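Local coordinates for N-acetyltransferase domain-containing protein (Deinococcus radiodurans, PDB 3S6F), which binds coenzyme A and probably transfers an acetyl group from acetyl-CoA to an amine, as in other GNAT-family N-acetyltransferases, at residues Q59-N65 against I76-Q82; A48-L52 against R97-L102; G91-R96 against F119-L125. One frame throughout, in Å; residues are numbered along the deposited sequence. Where two conformers were deposited one is given.

Contact 1: Q59-N65 against I76-Q82. With COA (coenzyme A), chain B.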
loop_
_atom_site.group_PDB
_atom_site.type_symbol
_atom_site.label_atom_id
_atom_site.label_comp_id
_atom_site.label_asym_id
_atom_site.label_seq_id
_atom_site.Cartn_x
_atom_site.Cartn_y
_atom_site.Cartn_z
ATOM N N GLN A 59 -11.853 9.923 -23.183
ATOM C CA GLN A 59 -12.456 9.555 -21.910
ATOM C C GLN A 59 -11.721 8.381 -21.306
ATOM O O GLN A 59 -11.448 7.398 -21.983
ATOM C CB GLN A 59 -13.914 9.158 -22.096
ATOM C CG GLN A 59 -14.666 8.596 -20.858
ATOM C CD GLN A 59 -14.876 9.588 -19.731
ATOM O OE1 GLN A 59 -15.281 10.745 -19.992
ATOM N NE2 GLN A 59 -14.640 9.146 -18.448
ATOM N N VAL A 60 -11.460 8.454 -20.003
ATOM C CA VAL A 60 -10.906 7.345 -19.255
ATOM C C VAL A 60 -12.064 6.435 -18.823
ATOM O O VAL A 60 -12.973 6.884 -18.120
ATOM C CB VAL A 60 -10.092 7.820 -18.036
ATOM C CG1 VAL A 60 -9.555 6.605 -17.239
ATOM C CG2 VAL A 60 -8.924 8.735 -18.503
ATOM N N ILE A 61 -12.070 5.175 -19.228
ATOM C CA ILE A 61 -13.154 4.291 -18.842
ATOM C C ILE A 61 -12.713 3.183 -17.884
ATOM O O ILE A 61 -13.545 2.451 -17.373
ATOM C CB ILE A 61 -13.992 3.764 -20.041
ATOM C CG1 ILE A 61 -13.113 2.988 -21.017
ATOM C CG2 ILE A 61 -14.734 4.914 -20.762
ATOM C CD1 ILE A 61 -12.588 1.627 -20.536
ATOM N N GLY A 62 -11.407 3.115 -17.579
ATOM C CA GLY A 62 -10.927 2.217 -16.530
ATOM C C GLY A 62 -9.637 2.735 -16.012
ATOM O O GLY A 62 -8.865 3.354 -16.768
ATOM N N PHE A 63 -9.334 2.457 -14.739
ATOM C CA PHE A 63 -8.034 2.842 -14.186
ATOM C C PHE A 63 -7.684 1.917 -13.069
ATOM O O PHE A 63 -8.526 1.245 -12.461
ATOM C CB PHE A 63 -7.988 4.311 -13.708
ATOM C CG PHE A 63 -8.659 4.552 -12.377
ATOM C CD1 PHE A 63 -10.010 4.714 -12.275
ATOM C CD2 PHE A 63 -7.892 4.554 -11.229
ATOM C CE1 PHE A 63 -10.602 4.887 -11.043
ATOM C CE2 PHE A 63 -8.482 4.771 -10.004
ATOM C CZ PHE A 63 -9.830 4.899 -9.910
ATOM N N VAL A 64 -6.396 1.919 -12.733
ATOM C CA VAL A 64 -5.849 1.256 -11.544
ATOM C C VAL A 64 -4.676 2.102 -11.077
ATOM O O VAL A 64 -3.913 2.633 -11.901
ATOM C CB VAL A 64 -5.421 -0.184 -11.858
ATOM C CG1 VAL A 64 -4.359 -0.258 -12.960
ATOM C CG2 VAL A 64 -4.985 -0.937 -10.626
ATOM N N ASN A 65 -4.499 2.222 -9.766
ATOM C CA ASN A 65 -3.336 2.910 -9.226
ATOM C C ASN A 65 -2.567 2.010 -8.279
ATOM O O ASN A 65 -3.060 0.974 -7.831
ATOM C CB ASN A 65 -3.695 4.246 -8.545
ATOM C CG ASN A 65 -4.479 4.077 -7.238
ATOM O OD1 ASN A 65 -5.239 3.127 -7.087
ATOM N ND2 ASN A 65 -4.342 5.066 -6.347
ATOM N N ILE A 76 -2.260 -1.802 -4.100
ATOM C CA ILE A 76 -3.168 -1.355 -5.166
ATOM C C ILE A 76 -4.455 -0.829 -4.543
ATOM O O ILE A 76 -5.321 -1.623 -4.198
ATOM C CB ILE A 76 -3.438 -2.474 -6.179
ATOM C CG1 ILE A 76 -2.052 -2.892 -6.837
ATOM C CG2 ILE A 76 -4.450 -2.019 -7.242
ATOM C CD1 ILE A 76 -2.057 -4.122 -7.712
ATOM N N PRO A 77 -4.573 0.492 -4.328
ATOM C CA PRO A 77 -5.762 0.987 -3.645
ATOM C C PRO A 77 -7.063 0.885 -4.415
ATOM O O PRO A 77 -8.106 0.615 -3.821
ATOM C CB PRO A 77 -5.402 2.464 -3.345
ATOM C CG PRO A 77 -3.899 2.497 -3.334
ATOM C CD PRO A 77 -3.522 1.525 -4.424
ATOM N N LEU A 78 -7.011 1.208 -5.703
ATOM C CA LEU A 78 -8.202 1.389 -6.539
ATOM C C LEU A 78 -8.065 0.681 -7.861
ATOM O O LEU A 78 -7.034 0.793 -8.531
ATOM C CB LEU A 78 -8.457 2.876 -6.803
ATOM C CG LEU A 78 -8.635 3.809 -5.610
ATOM C CD1 LEU A 78 -8.590 5.267 -6.088
ATOM C CD2 LEU A 78 -9.919 3.495 -4.822
ATOM N N LEU A 79 -9.131 0.010 -8.274
ATOM C CA LEU A 79 -9.292 -0.585 -9.596
ATOM C C LEU A 79 -10.749 -0.392 -9.978
ATOM O O LEU A 79 -11.632 -0.839 -9.242
ATOM C CB LEU A 79 -8.940 -2.074 -9.574
ATOM C CG LEU A 79 -9.282 -2.879 -10.836
ATOM C CD1 LEU A 79 -8.387 -2.481 -12.008
ATOM C CD2 LEU A 79 -9.225 -4.377 -10.545
ATOM N N GLU A 80 -11.016 0.199 -11.136
ATOM C CA GLU A 80 -12.397 0.349 -11.541
ATOM C C GLU A 80 -12.487 0.465 -13.043
ATOM O O GLU A 80 -11.718 1.145 -13.708
ATOM C CB GLU A 80 -13.053 1.583 -10.912
ATOM C CG GLU A 80 -14.559 1.643 -11.107
ATOM C CD GLU A 80 -15.224 2.770 -10.319
ATOM O OE1 GLU A 80 -14.494 3.601 -9.728
ATOM O OE2 GLU A 80 -16.480 2.831 -10.315
ATOM N N VAL A 81 -13.488 -0.240 -13.576
ATOM C CA VAL A 81 -13.905 -0.152 -14.970
ATOM C C VAL A 81 -15.341 0.328 -14.959
ATOM O O VAL A 81 -16.167 -0.166 -14.197
ATOM C CB VAL A 81 -13.767 -1.516 -15.698
ATOM C CG1 VAL A 81 -14.397 -1.499 -17.079
ATOM C CG2 VAL A 81 -12.285 -1.943 -15.748
ATOM N N GLN A 82 -15.646 1.309 -15.793
ATOM C CA GLN A 82 -17.016 1.844 -15.836
ATOM C C GLN A 82 -17.973 0.748 -16.280
ATOM O O GLN A 82 -17.639 -0.082 -17.116
ATOM C CB GLN A 82 -17.090 3.070 -16.734
ATOM C CG GLN A 82 -16.258 4.189 -16.108
ATOM C CD GLN A 82 -16.433 5.535 -16.702
ATOM O OE1 GLN A 82 -17.226 5.700 -17.607
ATOM N NE2 GLN A 82 -15.705 6.542 -16.179
HETATM N N1A COA B . -19.157 -10.087 -7.937
HETATM C C2A COA B . -18.895 -11.294 -8.549
HETATM N N3A COA B . -17.982 -11.411 -9.573
HETATM C C4A COA B . -17.346 -10.288 -9.993
HETATM C C5A COA B . -17.616 -9.053 -9.413
HETATM C C6A COA B . -18.514 -8.954 -8.351
HETATM N N6A COA B . -18.769 -7.792 -7.738
HETATM N N7A COA B . -16.839 -8.133 -10.045
HETATM C C8A COA B . -16.123 -8.771 -10.996
HETATM N N9A COA B . -16.426 -10.103 -10.980
HETATM C C1B COA B . -15.840 -11.151 -11.812
HETATM C C2B COA B . -16.875 -11.838 -12.694
HETATM O O2B COA B . -16.450 -13.160 -12.810
HETATM C C3B COA B . -16.751 -11.168 -14.053
HETATM O O3B COA B . -17.189 -11.968 -15.138
HETATM P P3B COA B . -18.678 -11.771 -15.754
HETATM O O7A COA B . -19.640 -12.028 -14.622
HETATM O O8A COA B . -18.792 -10.352 -16.251
HETATM O O9A COA B . -18.775 -12.790 -16.864
HETATM C C4B COA B . -15.253 -10.907 -14.061
HETATM O O4B COA B . -14.911 -10.603 -12.715
HETATM C C5B COA B . -14.848 -9.766 -14.976
HETATM O O5B COA B . -13.448 -9.823 -15.185
HETATM P P1A COA B . -12.813 -8.786 -16.248
HETATM O O1A COA B . -11.376 -9.159 -16.343
HETATM O O2A COA B . -13.611 -8.701 -17.516
HETATM O O3A COA B . -12.893 -7.434 -15.403
HETATM P P2A COA B . -13.899 -6.195 -15.575
HETATM O O4A COA B . -15.298 -6.680 -15.621
HETATM O O5A COA B . -13.404 -5.359 -16.702
HETATM O O6A COA B . -13.566 -5.433 -14.220
HETATM C CBP COA B . -13.856 -5.077 -11.875
HETATM C CCP COA B . -13.633 -6.111 -12.966
HETATM C CDP COA B . -12.705 -4.054 -11.901
HETATM C CEP COA B . -13.859 -5.792 -10.505
HETATM C CAP COA B . -15.218 -4.423 -12.168
HETATM O OAP COA B . -16.280 -5.318 -11.892
HETATM C C9P COA B . -15.409 -3.180 -11.330
HETATM O O9P COA B . -14.940 -2.009 -11.744
HETATM N N8P COA B . -16.099 -3.239 -10.199
HETATM C C7P COA B . -16.310 -2.068 -9.356
HETATM C C6P COA B . -15.076 -1.654 -8.542
HETATM C C5P COA B . -14.455 -2.851 -7.880
HETATM O O5P COA B . -15.170 -3.647 -7.265
HETATM N N4P COA B . -13.124 -2.957 -8.001
HETATM C C3P COA B . -12.335 -3.891 -7.235
HETATM C C2P COA B . -11.593 -3.104 -6.155
HETATM S S1P COA B . -12.692 -2.471 -4.843
#
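The ring of F63 packs against the side chains of L78 and E80 of segment 76-82. F63 CE2 is 3.7 Å from L78 CB, and F63 CE1 is 4.1 Å from E80 CB. F63 and E80 form an antiparallel hydrogen-bonded pair. F63 N donates to E80 O (2.9 Å), and E80 N donates to F63 O (3.0 Å). Q82 N to I61 O (2.9 Å) and N65 N to L78 O (3.2 Å) continue the pairing. The N65 side chain adds a weak bond, L78 N to N65 OD1 at 3.0 Å. V64 points to the other face, where its CB is 3.8 Å from L79 CD1 and its CG2 is 3.6 Å from I76 CG2. Helix 90-102 packs on this face. On the F63 face, the E80 carboxylate accepts hydrogen bonds from the backbone of F28 and E29. The far edge of 79-81 binds the cofactor. Coenzyme A N4P donates to L79 O, and V81 N donates to coenzyme A O9P, both at 2.9 Å. The pantetheine arm thus pairs with the backbone much as a further strand would. This hairpin and its cofactor edge are typical of the acetyl-CoA site of the GNAT fold.

Contact 2: A48-L52 against R97-L102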
loop_
_atom_site.group_PDB
_atom_site.type_symbol
_atom_site.label_atom_id
_atom_site.label_comp_id
_atom_site.label_asym_id
_atom_site.label_seq_id
_atom_site.Cartn_x
_atom_site.Cartn_y
_atom_site.Cartn_z
ATOM N N ALA A 48 2.471 5.949 -7.112
ATOM C CA ALA A 48 3.765 5.519 -7.669
ATOM C C ALA A 48 3.648 5.273 -9.158
ATOM O O ALA A 48 4.457 5.759 -9.957
ATOM C CB ALA A 48 4.306 4.289 -6.954
ATOM N N VAL A 49 2.662 4.473 -9.552
ATOM C CA VAL A 49 2.373 4.140 -10.941
ATOM C C VAL A 49 0.870 3.989 -11.068
ATOM O O VAL A 49 0.142 3.762 -10.081
ATOM C CB VAL A 49 3.100 2.852 -11.432
ATOM C CG1 VAL A 49 4.633 2.990 -11.387
ATOM C CG2 VAL A 49 2.604 1.623 -10.674
ATOM N N PHE A 50 0.394 4.059 -12.292
ATOM C CA PHE A 50 -1.020 3.838 -12.600
ATOM C C PHE A 50 -1.154 3.454 -14.054
ATOM O O PHE A 50 -0.224 3.665 -14.844
ATOM C CB PHE A 50 -1.886 5.073 -12.259
ATOM C CG PHE A 50 -1.504 6.281 -13.035
ATOM C CD1 PHE A 50 -2.016 6.524 -14.306
ATOM C CD2 PHE A 50 -0.608 7.200 -12.511
ATOM C CE1 PHE A 50 -1.649 7.643 -15.022
ATOM C CE2 PHE A 50 -0.247 8.317 -13.242
ATOM C CZ PHE A 50 -0.771 8.532 -14.496
ATOM N N VAL A 51 -2.321 2.902 -14.402
ATOM C CA VAL A 51 -2.654 2.601 -15.791
ATOM C C VAL A 51 -4.068 3.103 -16.072
ATOM O O VAL A 51 -4.953 2.868 -15.257
ATOM C CB VAL A 51 -2.548 1.098 -16.141
ATOM C CG1 VAL A 51 -2.699 0.869 -17.652
ATOM C CG2 VAL A 51 -1.225 0.492 -15.649
ATOM N N LEU A 52 -4.240 3.803 -17.177
ATOM C CA LEU A 52 -5.518 4.275 -17.675
ATOM C C LEU A 52 -5.883 3.568 -18.965
ATOM O O LEU A 52 -5.023 3.379 -19.821
ATOM C CB LEU A 52 -5.447 5.792 -17.986
ATOM C CG LEU A 52 -4.863 6.687 -16.899
ATOM C CD1 LEU A 52 -4.867 8.150 -17.325
ATOM C CD2 LEU A 52 -5.619 6.516 -15.566
ATOM N N ARG A 97 -1.202 -4.952 -16.441
ATOM C CA ARG A 97 -0.384 -3.805 -16.814
ATOM C C ARG A 97 0.187 -3.082 -15.604
ATOM O O ARG A 97 1.329 -2.643 -15.660
ATOM C CB ARG A 97 -1.170 -2.868 -17.716
ATOM C CG ARG A 97 -1.328 -3.450 -19.127
ATOM C CD ARG A 97 -2.275 -2.625 -19.959
ATOM N NE ARG A 97 -2.376 -3.122 -21.330
ATOM C CZ ARG A 97 -1.660 -2.662 -22.348
ATOM N NH1 ARG A 97 -0.786 -1.678 -22.212
ATOM N NH2 ARG A 97 -1.886 -3.187 -23.553
ATOM N N VAL A 98 -0.564 -2.949 -14.512
ATOM C CA VAL A 98 -0.008 -2.245 -13.349
ATOM C C VAL A 98 1.079 -3.096 -12.680
ATOM O O VAL A 98 2.076 -2.559 -12.193
ATOM C CB VAL A 98 -1.091 -1.779 -12.358
ATOM C CG1 VAL A 98 -1.607 -2.877 -11.430
ATOM C CG2 VAL A 98 -0.566 -0.581 -11.554
ATOM N N LEU A 99 0.911 -4.425 -12.720
ATOM C CA LEU A 99 1.938 -5.303 -12.177
ATOM C C LEU A 99 3.227 -5.171 -12.997
ATOM O O LEU A 99 4.318 -5.132 -12.426
ATOM C CB LEU A 99 1.436 -6.754 -12.082
ATOM C CG LEU A 99 0.323 -6.986 -11.069
ATOM C CD1 LEU A 99 -0.297 -8.374 -11.263
ATOM C CD2 LEU A 99 0.804 -6.783 -9.651
ATOM N N THR A 100 3.110 -5.016 -14.302
ATOM C CA THR A 100 4.278 -4.762 -15.149
ATOM C C THR A 100 4.938 -3.437 -14.759
ATOM O O THR A 100 6.182 -3.347 -14.631
ATOM C CB THR A 100 3.906 -4.783 -16.616
ATOM O OG1 THR A 100 3.458 -6.114 -16.943
ATOM C CG2 THR A 100 5.077 -4.349 -17.509
ATOM N N GLU A 101 4.153 -2.392 -14.530
ATOM C CA GLU A 101 4.724 -1.087 -14.137
ATOM C C GLU A 101 5.443 -1.135 -12.807
ATOM O O GLU A 101 6.452 -0.470 -12.595
ATOM C CB GLU A 101 3.690 0.008 -14.118
ATOM C CG GLU A 101 3.063 0.358 -15.448
ATOM C CD GLU A 101 4.088 0.697 -16.486
ATOM O OE1 GLU A 101 4.862 1.638 -16.233
ATOM O OE2 GLU A 101 4.121 0.062 -17.536
ATOM N N LEU A 102 4.928 -1.943 -11.883
ATOM C CA LEU A 102 5.506 -2.072 -10.557
ATOM C C LEU A 102 6.820 -2.820 -10.550
ATOM O O LEU A 102 7.667 -2.581 -9.682
ATOM C CB LEU A 102 4.528 -2.769 -9.605
ATOM C CG LEU A 102 3.376 -1.891 -9.116
ATOM C CD1 LEU A 102 2.314 -2.733 -8.457
ATOM C CD2 LEU A 102 3.899 -0.768 -8.213
#
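Two valines of strand 49-52, V49 and V51, project from the same face and fit against one side of helix 97-102. The strand and helix axes approach to 7.9 Å, and their directions differ by 150°. No hydrogen bond joins the segments, so the fit is one of shape. V49 is the bump at one end. Its CG2 enters a hollow lined by V98, E101 and L102. It lies 4.0 Å from V98 CG2, 4.0 Å from E101 CB and 3.7 Å from L102 CD2. These three helix residues sit at i, i+3 and i+4, so their side chains border a gap on one helical face. V51 meets the helix one turn earlier. Its CG2 rests on the backbone between R97 and V98, 3.7 Å from V98 N and 3.8 Å from R97 C. The same methyl is 3.9 Å from R97 CB and 4.0 Å from V98 CB. V98 thus touches both valines. The long side chain of R97 leads away from the strand to a salt bridge with E93 and a cation-pi contact with F12. F50 points to the opposite face of the strand and packs on L44 of helix 37-46. V64 and I76 of the next strands also touch V98, so helix 90-102 lies across several strands. This is the packing of a helix on the central sheet in the alpha/beta GNAT fold.

Contact 3: G91-R96 against F119-L125. With COA (coenzyme A), chain B.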
loop_
_atom_site.group_PDB
_atom_site.type_symbol
_atom_site.label_atom_id
_atom_site.label_comp_id
_atom_site.label_asym_id
_atom_site.label_seq_id
_atom_site.Cartn_x
_atom_site.Cartn_y
_atom_site.Cartn_z
ATOM N N GLY A 91 -10.589 -5.159 -16.714
ATOM C CA GLY A 91 -10.079 -5.108 -15.361
ATOM C C GLY A 91 -8.856 -5.987 -15.184
ATOM O O GLY A 91 -7.884 -5.600 -14.538
ATOM N N SER A 92 -8.919 -7.205 -15.728
ATOM C CA SER A 92 -7.783 -8.117 -15.670
ATOM C C SER A 92 -6.575 -7.544 -16.404
ATOM O O SER A 92 -5.438 -7.662 -15.927
ATOM C CB SER A 92 -8.166 -9.459 -16.254
ATOM O OG SER A 92 -9.159 -10.100 -15.452
ATOM N N GLU A 93 -6.812 -6.928 -17.549
ATOM C CA GLU A 93 -5.746 -6.326 -18.326
ATOM C C GLU A 93 -5.086 -5.166 -17.571
ATOM O O GLU A 93 -3.856 -5.033 -17.595
ATOM C CB GLU A 93 -6.278 -5.889 -19.686
ATOM C CG GLU A 93 -5.212 -5.306 -20.605
ATOM C CD GLU A 93 -4.172 -6.267 -21.097
ATOM O OE1 GLU A 93 -4.427 -7.493 -21.051
ATOM O OE2 GLU A 93 -3.102 -5.812 -21.512
ATOM N N LEU A 94 -5.904 -4.318 -16.938
ATOM C CA LEU A 94 -5.368 -3.242 -16.122
ATOM C C LEU A 94 -4.478 -3.789 -15.018
ATOM O O LEU A 94 -3.417 -3.235 -14.720
ATOM C CB LEU A 94 -6.509 -2.405 -15.561
ATOM C CG LEU A 94 -7.159 -1.451 -16.569
ATOM C CD1 LEU A 94 -8.492 -0.923 -16.001
ATOM C CD2 LEU A 94 -6.233 -0.314 -16.956
HETATM N N MSE A 95 -4.936 -4.852 -14.348
HETATM C CA MSE A 95 -4.125 -5.464 -13.306
HETATM C C MSE A 95 -2.791 -5.999 -13.845
HETATM O O MSE A 95 -1.727 -5.767 -13.258
HETATM C CB MSE A 95 -4.906 -6.580 -12.609
HETATM C CG MSE A 95 -5.951 -6.113 -11.644
HETATM SE SE MSE A 95 -5.228 -5.190 -10.096
HETATM C CE MSE A 95 -4.243 -6.726 -9.342
ATOM N N ARG A 96 -2.833 -6.714 -14.968
ATOM C CA ARG A 96 -1.576 -7.196 -15.529
ATOM C C ARG A 96 -0.646 -6.015 -15.859
ATOM O O ARG A 96 0.563 -6.062 -15.597
ATOM C CB ARG A 96 -1.841 -8.032 -16.788
ATOM C CG ARG A 96 -2.429 -9.413 -16.543
ATOM C CD ARG A 96 -2.460 -10.261 -17.811
ATOM N NE ARG A 96 -3.446 -9.783 -18.739
ATOM C CZ ARG A 96 -4.727 -10.164 -18.729
ATOM N NH1 ARG A 96 -5.186 -11.085 -17.865
ATOM N NH2 ARG A 96 -5.524 -9.611 -19.623
ATOM N N PHE A 119 -12.099 -12.968 -8.916
ATOM C CA PHE A 119 -11.458 -12.140 -9.931
ATOM C C PHE A 119 -9.936 -12.098 -9.691
ATOM O O PHE A 119 -9.144 -12.209 -10.615
ATOM C CB PHE A 119 -12.081 -10.744 -9.896
ATOM C CG PHE A 119 -11.314 -9.720 -10.685
ATOM C CD1 PHE A 119 -11.531 -9.567 -12.037
ATOM C CD2 PHE A 119 -10.402 -8.879 -10.096
ATOM C CE1 PHE A 119 -10.805 -8.650 -12.791
ATOM C CE2 PHE A 119 -9.701 -7.980 -10.881
ATOM C CZ PHE A 119 -9.880 -7.826 -12.182
ATOM N N TYR A 120 -9.567 -11.887 -8.443
ATOM C CA TYR A 120 -8.161 -11.790 -8.093
ATOM C C TYR A 120 -7.454 -13.147 -8.069
ATOM O O TYR A 120 -6.293 -13.261 -8.462
ATOM C CB TYR A 120 -7.973 -11.058 -6.761
ATOM C CG TYR A 120 -8.360 -9.606 -6.836
ATOM C CD1 TYR A 120 -7.580 -8.717 -7.563
ATOM C CD2 TYR A 120 -9.468 -9.102 -6.174
ATOM C CE1 TYR A 120 -7.908 -7.360 -7.672
ATOM C CE2 TYR A 120 -9.793 -7.733 -6.264
ATOM C CZ TYR A 120 -9.011 -6.882 -7.007
ATOM O OH TYR A 120 -9.303 -5.534 -7.070
ATOM N N GLU A 121 -8.157 -14.201 -7.652
ATOM C CA GLU A 121 -7.556 -15.536 -7.667
ATOM C C GLU A 121 -7.222 -15.945 -9.097
ATOM O O GLU A 121 -6.164 -16.558 -9.349
ATOM C CB GLU A 121 -8.458 -16.561 -7.000
ATOM C CG GLU A 121 -8.462 -16.349 -5.483
ATOM C CD GLU A 121 -9.323 -17.305 -4.692
ATOM O OE1 GLU A 121 -10.361 -17.737 -5.248
ATOM O OE2 GLU A 121 -8.979 -17.553 -3.498
ATOM N N ARG A 122 -8.081 -15.560 -10.065
ATOM C CA ARG A 122 -7.781 -15.945 -11.450
ATOM C C ARG A 122 -6.558 -15.233 -12.017
ATOM O O ARG A 122 -5.921 -15.729 -12.957
ATOM C CB ARG A 122 -9.005 -15.751 -12.341
ATOM C CG ARG A 122 -10.082 -16.797 -12.074
ATOM C CD ARG A 122 -11.315 -16.659 -13.000
ATOM N NE ARG A 122 -12.573 -16.767 -12.238
ATOM C CZ ARG A 122 -13.420 -15.768 -11.997
ATOM N NH1 ARG A 122 -13.221 -14.538 -12.471
ATOM N NH2 ARG A 122 -14.515 -16.018 -11.299
ATOM N N LEU A 123 -6.183 -14.100 -11.420
ATOM C CA LEU A 123 -4.950 -13.402 -11.780
ATOM C C LEU A 123 -3.681 -13.963 -11.076
ATOM O O LEU A 123 -2.554 -13.460 -11.275
ATOM C CB LEU A 123 -5.085 -11.914 -11.474
ATOM C CG LEU A 123 -6.084 -11.151 -12.329
ATOM C CD1 LEU A 123 -6.467 -9.840 -11.711
ATOM C CD2 LEU A 123 -5.456 -10.929 -13.687
ATOM N N GLY A 124 -3.864 -14.960 -10.225
ATOM C CA GLY A 124 -2.763 -15.593 -9.491
ATOM C C GLY A 124 -2.541 -15.104 -8.077
ATOM O O GLY A 124 -1.604 -15.545 -7.428
ATOM N N LEU A 125 -3.385 -14.209 -7.591
ATOM C CA LEU A 125 -3.208 -13.694 -6.235
ATOM C C LEU A 125 -3.729 -14.709 -5.227
ATOM O O LEU A 125 -4.663 -15.463 -5.517
ATOM C CB LEU A 125 -3.876 -12.328 -6.031
ATOM C CG LEU A 125 -3.175 -11.145 -6.723
ATOM C CD1 LEU A 125 -3.336 -11.126 -8.231
ATOM C CD2 LEU A 125 -3.670 -9.816 -6.123
HETATM N N1A COA B . -19.157 -10.087 -7.937
HETATM C C2A COA B . -18.895 -11.294 -8.549
HETATM N N3A COA B . -17.982 -11.411 -9.573
HETATM C C4A COA B . -17.346 -10.288 -9.993
HETATM C C5A COA B . -17.616 -9.053 -9.413
HETATM C C6A COA B . -18.514 -8.954 -8.351
HETATM N N6A COA B . -18.769 -7.792 -7.738
HETATM N N7A COA B . -16.839 -8.133 -10.045
HETATM C C8A COA B . -16.123 -8.771 -10.996
HETATM N N9A COA B . -16.426 -10.103 -10.980
HETATM C C1B COA B . -15.840 -11.151 -11.812
HETATM C C2B COA B . -16.875 -11.838 -12.694
HETATM O O2B COA B . -16.450 -13.160 -12.810
HETATM C C3B COA B . -16.751 -11.168 -14.053
HETATM O O3B COA B . -17.189 -11.968 -15.138
HETATM P P3B COA B . -18.678 -11.771 -15.754
HETATM O O7A COA B . -19.640 -12.028 -14.622
HETATM O O8A COA B . -18.792 -10.352 -16.251
HETATM O O9A COA B . -18.775 -12.790 -16.864
HETATM C C4B COA B . -15.253 -10.907 -14.061
HETATM O O4B COA B . -14.911 -10.603 -12.715
HETATM C C5B COA B . -14.848 -9.766 -14.976
HETATM O O5B COA B . -13.448 -9.823 -15.185
HETATM P P1A COA B . -12.813 -8.786 -16.248
HETATM O O1A COA B . -11.376 -9.159 -16.343
HETATM O O2A COA B . -13.611 -8.701 -17.516
HETATM O O3A COA B . -12.893 -7.434 -15.403
HETATM P P2A COA B . -13.899 -6.195 -15.575
HETATM O O4A COA B . -15.298 -6.680 -15.621
HETATM O O5A COA B . -13.404 -5.359 -16.702
HETATM O O6A COA B . -13.566 -5.433 -14.220
HETATM C CBP COA B . -13.856 -5.077 -11.875
HETATM C CCP COA B . -13.633 -6.111 -12.966
HETATM C CDP COA B . -12.705 -4.054 -11.901
HETATM C CEP COA B . -13.859 -5.792 -10.505
HETATM C CAP COA B . -15.218 -4.423 -12.168
HETATM O OAP COA B . -16.280 -5.318 -11.892
HETATM C C9P COA B . -15.409 -3.180 -11.330
HETATM O O9P COA B . -14.940 -2.009 -11.744
HETATM N N8P COA B . -16.099 -3.239 -10.199
HETATM C C7P COA B . -16.310 -2.068 -9.356
HETATM C C6P COA B . -15.076 -1.654 -8.542
HETATM C C5P COA B . -14.455 -2.851 -7.880
HETATM O O5P COA B . -15.170 -3.647 -7.265
HETATM N N4P COA B . -13.124 -2.957 -8.001
HETATM C C3P COA B . -12.335 -3.891 -7.235
HETATM C C2P COA B . -11.593 -3.104 -6.155
HETATM S S1P COA B . -12.692 -2.471 -4.843
HETATM O O HOH W 1 -9.412 -12.012 -13.417
#
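Segment 91-96 is helical, as is 119-122, and their backbones stay well apart. The nearest CA atoms, of S92 and L123, are 7.1 Å from each other. Helix 90-102 packs here against the end of helix 117-122 and the turn after it, in the GNAT fold, beside the coenzyme A pyrophosphate. Helix 119-122 ends in a Schellman motif. G124 has a positive phi of 98°; L125 N bonds to Y120 O at 3.2 Å and G124 N to E121 O at 2.9 Å. L123 and L125, at this turn, point toward helix 91-96. Selenomethionine M95 fills much of the gap between the segments. Its CB is 3.7 Å from L123 CD1, its CG is 4.3 Å from F119 CE2, and its CE is 4.1 Å from Y120 CE1, at the ring edge. L110 of strand 107-112 also touches M95, Y120 and L125. The edge of the F119 ring meets the helix at G91, with F119 CZ 3.7 Å from G91 C. G91 has no side chain, and a CB there would clash with coenzyme A O6A. G91 N can therefore reach the cofactor and donates to coenzyme A O5A at 2.8 Å. Y120 OH lies 3.5 Å from C3P of the same cofactor. S92 binds the other phosphate: its N donates to coenzyme A O1A at 3.2 Å and its OG to the same oxygen at 2.6 Å. No direct hydrogen bond joins the segments. One water bridges them, donating to S92 OG and to F119 O, each at 2.8 Å.

Contacts 2 and 3 use successive parts of helix 90-102, and their centres are about 13 Å apart. Contact 1 is the strand pair beneath that helix, with its centre about 11 Å from that of contact 2 and about 13 Å from that of contact 3. V64 connects contacts 1 and 2: its O is 3.0 Å from V51 N, a probable hydrogen bond, and its CG1 is 3.7 Å from V98 CB. L79 connects contacts 1 and 3, with its CD2 3.6 Å from F119 CE2. Contact 1 holds the pantetheine arm by its backbone; contact 3 binds the pyrophosphate and also touches the arm through Y120. Contact 2 lies farther off, with the V98 side chain about 11 Å from the cofactor.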